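Local coordinates for protein TOXN (Bacillus thuringiensis, PDB 4ATO) that cleaves RNA within adenine-rich sequences as the toxin of a type III toxin-antitoxin system and is held in check by the ToxI RNA pseudoknot, at residues A[41-46]-A[127-132]. Sequence-based numbering, arbitrary orientation.
Sequences GVLEKI and RVTNKV. With nucleotides of chain B.
Val132 turns its CG1 anti to the backbone N (chi1 158°), which leaves CG2 beside that N, and both methyls face the loop 41-46. In Val42 it is CG2 that lies beside the backbone N, and this methyl meets Val132 tip to tip, with 4.0 Å between the two CG2 atoms. Ile46, four residues further along the loop, comes in at a slant. Ile46 CD1 lies 3.9 Å from Val132 CG1. Val132 thus meets two loop side chains, Val42 chiefly at CG2 and Ile46 at CG1. Val53 of strand 51-56 also touches both valines.

At Thr129 the contact is partly polar. Leu43 crosses it at about a right angle, and Leu43 CD1 comes to 4.1 Å from Thr129 OG1. No direct hydrogen bond joins the two segments, but a water bridges them. The water accepts a hydrogen bond from Leu43 N at 3.1 Å. The water oxygen is also hydrogen-bonded to Thr129 OG1, at 2.5 Å. The same hydroxyl is also hydrogen-bonded to the carbonyl of Met125, one turn earlier.

The loop links strands 38-41 and 51-56 of the antiparallel sheet in this SH3-clan toxin fold, and the long helix 108-139 packs against this loop and strand 51-56. The helix carries RNA-binding side chains away from the loop. Arg127 NE donates to OP1 of C18 of chain B at 3.3 Å. Its NH2 binds O2' of the preceding nucleotide, A17 of chain B. Asn130 ND2 donates to OP1 of C19 of chain B at 3.1 Å. Lys131 NZ lies 2.8 Å from OP2 of C18 of chain B. The carbonyls of Ser65 and Ser68 also accept hydrogen bonds from this ammonium group, which probably helps hold it beside the phosphate.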
loop_
_atom_site.group_PDB
_atom_site.type_symbol
_atom_site.label_atom_id
_atom_site.label_comp_id
_atom_site.label_asym_id
_atom_site.label_seq_id
_atom_site.Cartn_x
_atom_site.Cartn_y
_atom_site.Cartn_z
ATOM N N GLY A 41 0.448 21.464 19.181
ATOM C CA GLY A 41 0.827 22.610 18.378
ATOM C C GLY A 41 0.544 22.392 16.902
ATOM O O GLY A 41 0.978 21.401 16.315
ATOM N N VAL A 42 -0.200 23.314 16.306
ATOM C CA VAL A 42 -0.398 23.333 14.863
ATOM C C VAL A 42 0.967 23.537 14.224
ATOM O O VAL A 42 1.737 24.393 14.673
ATOM C CB VAL A 42 -1.353 24.467 14.452
ATOM C CG1 VAL A 42 -1.316 24.681 12.944
ATOM C CG2 VAL A 42 -2.780 24.145 14.917
ATOM N N LEU A 43 1.267 22.744 13.196
ATOM C CA LEU A 43 2.615 22.690 12.613
ATOM C C LEU A 43 3.109 24.019 12.033
ATOM O O LEU A 43 4.276 24.383 12.201
ATOM C CB LEU A 43 2.710 21.578 11.557
ATOM C CG LEU A 43 2.494 20.140 12.057
ATOM C CD1 LEU A 43 2.792 19.129 10.960
ATOM C CD2 LEU A 43 3.320 19.833 13.315
ATOM N N GLU A 44 2.241 24.742 11.355
ATOM C CA GLU A 44 2.606 26.035 10.820
ATOM C C GLU A 44 1.779 27.181 11.419
ATOM O O GLU A 44 0.646 27.001 11.798
ATOM C CB GLU A 44 2.535 26.020 9.292
ATOM C CG GLU A 44 2.742 24.635 8.703
ATOM C CD GLU A 44 3.153 24.624 7.242
ATOM O OE1 GLU A 44 2.663 25.454 6.475
ATOM O OE2 GLU A 44 3.960 23.768 6.856
ATOM N N LYS A 45 2.376 28.350 11.498
ATOM C CA LYS A 45 1.705 29.533 12.021
ATOM C C LYS A 45 0.498 29.876 11.166
ATOM O O LYS A 45 0.461 29.545 9.989
ATOM C CB LYS A 45 2.666 30.729 12.060
ATOM C CG LYS A 45 3.829 30.527 13.019
ATOM C CD LYS A 45 4.487 31.839 13.413
ATOM C CE LYS A 45 5.655 31.597 14.364
ATOM N NZ LYS A 45 6.207 32.876 14.886
ATOM N N ILE A 46 -0.494 30.521 11.770
ATOM C CA ILE A 46 -1.628 31.049 11.022
ATOM C C ILE A 46 -1.679 32.554 11.223
ATOM O O ILE A 46 -1.826 33.025 12.351
ATOM C CB ILE A 46 -2.946 30.437 11.481
ATOM C CG1 ILE A 46 -2.902 28.912 11.338
ATOM C CG2 ILE A 46 -4.093 31.010 10.672
ATOM C CD1 ILE A 46 -4.102 28.199 11.960
ATOM N N ARG A 127 -4.070 14.964 8.937
ATOM C CA ARG A 127 -5.503 15.158 9.122
ATOM C C ARG A 127 -5.813 16.334 10.039
ATOM O O ARG A 127 -6.715 17.118 9.757
ATOM C CB ARG A 127 -6.147 13.873 9.639
ATOM C CG ARG A 127 -6.044 12.731 8.626
ATOM C CD ARG A 127 -6.317 11.391 9.279
ATOM N NE ARG A 127 -7.354 10.652 8.564
ATOM C CZ ARG A 127 -7.126 9.630 7.748
ATOM N NH1 ARG A 127 -5.889 9.200 7.540
ATOM N NH2 ARG A 127 -8.141 9.028 7.142
ATOM N N VAL A 128 -5.068 16.456 11.135
ATOM C CA VAL A 128 -5.197 17.615 12.009
ATOM C C VAL A 128 -4.993 18.890 11.195
ATOM O O VAL A 128 -5.849 19.781 11.165
ATOM C CB VAL A 128 -4.154 17.587 13.137
ATOM C CG1 VAL A 128 -4.257 18.851 13.987
ATOM C CG2 VAL A 128 -4.338 16.346 14.003
ATOM N N THR A 129 -3.847 18.953 10.525
ATOM C CA THR A 129 -3.495 20.077 9.670
ATOM C C THR A 129 -4.620 20.360 8.681
ATOM O O THR A 129 -5.109 21.481 8.576
ATOM C CB THR A 129 -2.208 19.765 8.883
ATOM O OG1 THR A 129 -1.130 19.532 9.801
ATOM C CG2 THR A 129 -1.849 20.915 7.927
ATOM N N ASN A 130 -5.040 19.327 7.969
ATOM C CA ASN A 130 -6.110 19.470 7.002
ATOM C C ASN A 130 -7.369 20.105 7.610
ATOM O O ASN A 130 -7.889 21.081 7.082
ATOM C CB ASN A 130 -6.412 18.116 6.368
ATOM C CG ASN A 130 -7.559 18.175 5.391
ATOM O OD1 ASN A 130 -7.490 18.863 4.373
ATOM N ND2 ASN A 130 -8.621 17.442 5.690
ATOM N N LYS A 131 -7.830 19.570 8.737
ATOM C CA LYS A 131 -9.043 20.076 9.372
ATOM C C LYS A 131 -8.829 21.473 9.921
ATOM O O LYS A 131 -9.696 22.317 9.778
ATOM C CB LYS A 131 -9.560 19.126 10.478
ATOM C CG LYS A 131 -10.089 17.808 9.925
ATOM C CD LYS A 131 -10.607 16.873 11.016
ATOM C CE LYS A 131 -11.108 15.566 10.407
ATOM N NZ LYS A 131 -11.563 14.555 11.433
ATOM N N VAL A 132 -7.684 21.724 10.545
ATOM C CA VAL A 132 -7.383 23.077 11.044
ATOM C C VAL A 132 -7.539 24.161 9.956
ATOM O O VAL A 132 -8.102 25.226 10.208
ATOM C CB VAL A 132 -5.963 23.149 11.683
ATOM C CG1 VAL A 132 -5.426 24.581 11.699
ATOM C CG2 VAL A 132 -5.968 22.543 13.094
ATOM P P C B 18 -11.134 12.140 8.641
ATOM O OP1 C B 18 -9.800 12.815 8.653
ATOM O OP2 C B 18 -12.096 12.478 9.699
ATOM O "O5'" C B 18 -11.811 12.334 7.218
ATOM C "C5'" C B 18 -11.146 11.957 6.025
ATOM C "C4'" C B 18 -12.074 12.061 4.845
ATOM O "O4'" C B 18 -13.221 11.190 5.045
ATOM C "C3'" C B 18 -12.675 13.435 4.624
ATOM O "O3'" C B 18 -11.819 14.282 3.881
ATOM C "C2'" C B 18 -13.998 13.140 3.928
ATOM O "O2'" C B 18 -13.808 12.968 2.531
ATOM C "C1'" C B 18 -14.387 11.795 4.533
ATOM N N1 C B 18 -15.391 11.924 5.624
ATOM C C2 C B 18 -16.713 12.265 5.288
ATOM O O2 C B 18 -16.992 12.490 4.104
ATOM N N3 C B 18 -17.658 12.368 6.255
ATOM C C4 C B 18 -17.328 12.125 7.524
ATOM N N4 C B 18 -18.292 12.230 8.444
ATOM C C5 C B 18 -15.996 11.759 7.900
ATOM C C6 C B 18 -15.078 11.676 6.931
ATOM P P A B 17 -12.953 8.841 13.111
ATOM O OP1 A B 17 -11.846 9.563 13.779
ATOM O OP2 A B 17 -14.338 9.279 13.376
ATOM O "O5'" A B 17 -12.703 8.775 11.533
ATOM C "C5'" A B 17 -11.469 8.337 10.997
ATOM C "C4'" A B 17 -11.504 8.304 9.486
ATOM O "O4'" A B 17 -12.484 7.330 9.027
ATOM C "C3'" A B 17 -11.915 9.599 8.789
ATOM O "O3'" A B 17 -10.856 10.543 8.709
ATOM C "C2'" A B 17 -12.387 9.089 7.434
ATOM O "O2'" A B 17 -11.283 8.766 6.609
ATOM C "C1'" A B 17 -13.085 7.786 7.828
ATOM N N9 A B 17 -14.527 8.004 8.061
ATOM C C8 A B 17 -15.224 8.081 9.243
ATOM N N7 A B 17 -16.498 8.322 9.077
ATOM C C5 A B 17 -16.660 8.440 7.704
ATOM C C6 A B 17 -17.781 8.710 6.882
ATOM N N6 A B 17 -19.025 8.904 7.338
ATOM N N1 A B 17 -17.580 8.754 5.545
ATOM C C2 A B 17 -16.341 8.551 5.073
ATOM N N3 A B 17 -15.220 8.295 5.741
ATOM C C4 A B 17 -15.448 8.241 7.066
ATOM P P C B 19 -11.640 15.816 4.292
ATOM O OP1 C B 19 -10.506 16.338 3.493
ATOM O OP2 C B 19 -11.557 15.884 5.763
ATOM O "O5'" C B 19 -13.002 16.468 3.803
ATOM C "C5'" C B 19 -13.454 16.311 2.457
ATOM C "C4'" C B 19 -14.690 17.142 2.188
ATOM O "O4'" C B 19 -15.819 16.576 2.923
ATOM C "C3'" C B 19 -14.594 18.602 2.620
ATOM O "O3'" C B 19 -15.311 19.410 1.696
ATOM C "C2'" C B 19 -15.306 18.606 3.975
ATOM O "O2'" C B 19 -15.838 19.855 4.360
ATOM C "C1'" C B 19 -16.400 17.571 3.744
ATOM N N1 C B 19 -16.908 16.929 4.980
ATOM C C2 C B 19 -18.231 17.205 5.362
ATOM O O2 C B 19 -18.889 17.972 4.650
ATOM N N3 C B 19 -18.759 16.650 6.482
ATOM C C4 C B 19 -18.015 15.824 7.213
ATOM N N4 C B 19 -18.563 15.286 8.306
ATOM C C5 C B 19 -16.664 15.510 6.847
ATOM C C6 C B 19 -16.152 16.075 5.735
HETATM O O HOH W 1 -0.897 21.268 11.562
#